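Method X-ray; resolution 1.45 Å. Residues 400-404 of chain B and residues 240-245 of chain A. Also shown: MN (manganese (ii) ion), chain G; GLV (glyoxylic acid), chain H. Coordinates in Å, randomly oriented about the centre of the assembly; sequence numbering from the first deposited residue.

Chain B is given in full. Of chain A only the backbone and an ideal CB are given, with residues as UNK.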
# COMPACT_ATOMS: atom_id res chain seq x y z
N TYR B 400 22.95 10.11 -6.65
CA TYR B 400 21.89 9.16 -6.33
C TYR B 400 21.91 8.74 -4.86
O TYR B 400 22.96 8.39 -4.32
CB TYR B 400 22.05 7.89 -7.16
CG TYR B 400 21.90 8.00 -8.66
CD1 TYR B 400 21.04 8.92 -9.25
CD2 TYR B 400 22.61 7.14 -9.49
CE1 TYR B 400 20.91 8.97 -10.66
CE2 TYR B 400 22.48 7.18 -10.86
CZ TYR B 400 21.64 8.09 -11.43
OH TYR B 400 21.54 8.11 -12.81
N SER B 401 20.75 8.73 -4.22
CA SER B 401 20.64 8.16 -2.88
C SER B 401 19.21 7.72 -2.63
O SER B 401 18.30 8.11 -3.38
CB SER B 401 21.11 9.17 -1.83
OG SER B 401 21.31 8.55 -0.57
N HIS B 402 19.01 6.90 -1.60
CA HIS B 402 17.71 6.31 -1.30
C HIS B 402 17.19 5.45 -2.44
O HIS B 402 15.98 5.33 -2.65
CB HIS B 402 16.69 7.37 -0.88
CG HIS B 402 16.85 7.83 0.53
ND1 HIS B 402 16.03 8.76 1.12
CD2 HIS B 402 17.75 7.47 1.48
CE1 HIS B 402 16.41 8.97 2.36
NE2 HIS B 402 17.44 8.18 2.62
N LYS B 403 18.12 4.83 -3.16
CA LYS B 403 17.79 3.91 -4.24
C LYS B 403 19.02 3.05 -4.53
O LYS B 403 20.13 3.44 -4.18
CB LYS B 403 17.31 4.66 -5.49
CG LYS B 403 18.24 5.75 -6.01
CD LYS B 403 17.57 6.42 -7.19
CE LYS B 403 18.29 7.67 -7.62
NZ LYS B 403 17.62 8.25 -8.83
N PRO B 404 18.83 1.87 -5.12
CA PRO B 404 19.97 0.95 -5.28
C PRO B 404 21.08 1.44 -6.22
O PRO B 404 22.17 0.88 -6.19
CB PRO B 404 19.32 -0.34 -5.83
CG PRO B 404 18.00 0.11 -6.37
CD PRO B 404 17.56 1.23 -5.49
N UNK A 240 9.54 6.54 -12.75
CA UNK A 240 10.46 7.66 -12.74
C UNK A 240 11.76 7.26 -12.07
O UNK A 240 11.98 6.09 -11.77
CB UNK A 240 9.84 8.87 -12.03
N UNK A 241 12.64 8.23 -11.84
CA UNK A 241 13.97 7.93 -11.32
C UNK A 241 14.04 7.75 -9.81
O UNK A 241 14.96 7.13 -9.29
CB UNK A 241 14.93 9.05 -11.73
N UNK A 242 13.06 8.30 -9.10
CA UNK A 242 13.06 8.24 -7.65
C UNK A 242 14.29 8.91 -7.05
O UNK A 242 14.94 9.73 -7.70
CB UNK A 242 12.98 6.78 -7.19
N UNK A 243 14.58 8.57 -5.81
CA UNK A 243 15.71 9.18 -5.14
C UNK A 243 15.33 9.90 -3.86
O UNK A 243 14.25 9.71 -3.30
CB UNK A 243 16.40 10.16 -6.09
N UNK A 244 16.24 10.75 -3.41
CA UNK A 244 16.17 11.31 -2.08
C UNK A 244 15.22 12.51 -1.97
O UNK A 244 15.42 13.53 -2.65
CB UNK A 244 17.57 11.72 -1.63
N UNK A 245 14.21 12.40 -1.11
CA UNK A 245 13.20 13.45 -0.99
C UNK A 245 13.76 14.79 -0.54
O UNK A 245 13.21 15.85 -0.87
CB UNK A 245 12.11 13.01 -0.01
MN MN G . 18.95 8.34 4.41
C1 GLV H . 17.39 10.94 6.02
O1 GLV H . 18.63 11.26 6.57
C2 GLV H . 16.82 12.02 5.15
O2 GLV H . 15.73 11.81 4.57
O3 GLV H . 17.44 13.12 5.02

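Position 240 lies beyond the reach of chain B: no atom of residues 400-404 comes within 5.5 Å of its ideal CB, so this contact places little restriction on the side chain. The deposited residue is Gly A240.

At position 241 the CA-to-CB bond runs sideways, and the ideal CB is 4.0 Å from NZ of Lys B403. The ammonium group, however, is directed at the backbone, with NZ 2.9 Å from the carbonyl O of 241. This hydrogen bond is available to any residue, and phi/psi of -83/-21° are widely permitted. Small or polar side chains would suit, an acidic one could add charge attraction, and a second cation would be less welcome. The residue is Asn A241; its contribution across the contact is chiefly its main-chain oxygen.

Position 242 directs its ideal CB toward chain B, 4.6 Å from CD of Lys B403. The backbone is more restrictive: phi is +60° with psi at -160°, and positive phi favours glycine. Gly A242 occupies the site, and its O accepts a second, longer hydrogen bond from Lys B403 NZ, at 3.3 Å. The lysine ammonium thus donates to two successive carbonyl oxygens, which lie on the same side of NZ.

Position 243 leaves little choice. With phi/psi of 121/-163°, a CB would jam against the preceding carbonyl O, and it would also sit tightly against Lys B403, 3.5 Å from CE. Glycine is called for, and Gly A243 is found. Its CA approaches Ser B401 O at 3.3 Å in a CA-H...O contact.

At position 244 phi/psi of -83/121° suit most residues. The ideal CB points sideways, 4.1 Å from Ser B401 O and 4.3 Å from His B402 ND1, so a longer side chain could turn along the imidazole. His B402 NE2 binds manganese at 2.3 Å, and glyoxylic acid lies nearby; a flat, polar or aromatic group would fit, histidine among several. His A244, with chi1 t, forms an offset stack with His B402, centroids 4.0 Å apart and planes at 16°. Its NE2 hydrogen-bonds at 2.7 Å to O of water 2, a manganese ligand, while its CE1 comes within 3.3 Å of GLV O3. Its backbone N donates to O of water 1 at 3.0 Å, and Ser B401 N donates to the same oxygen at 3.1 Å, bridging the chains.

Position 245 has nothing of chain B near its ideal CB, and many residues would serve; it is Ala A245.

Chain A 240-245: GNGGHA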
# COMPACT_ATOMS: atom_id res chain seq x y z
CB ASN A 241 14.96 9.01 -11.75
CG ASN A 241 15.16 9.05 -13.24
OD1 ASN A 241 15.30 8.02 -13.89
ND2 ASN A 241 15.17 10.26 -13.79
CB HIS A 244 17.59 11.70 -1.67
CG HIS A 244 17.76 11.89 -0.20
ND1 HIS A 244 17.18 12.93 0.49
CD2 HIS A 244 18.46 11.17 0.71
CE1 HIS A 244 17.51 12.84 1.77
NE2 HIS A 244 18.29 11.79 1.92
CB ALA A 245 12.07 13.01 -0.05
O HOH W 1 18.68 10.76 -5.20
O HOH W 2 19.38 10.11 3.69
O HOH W 3 20.04 8.81 6.18
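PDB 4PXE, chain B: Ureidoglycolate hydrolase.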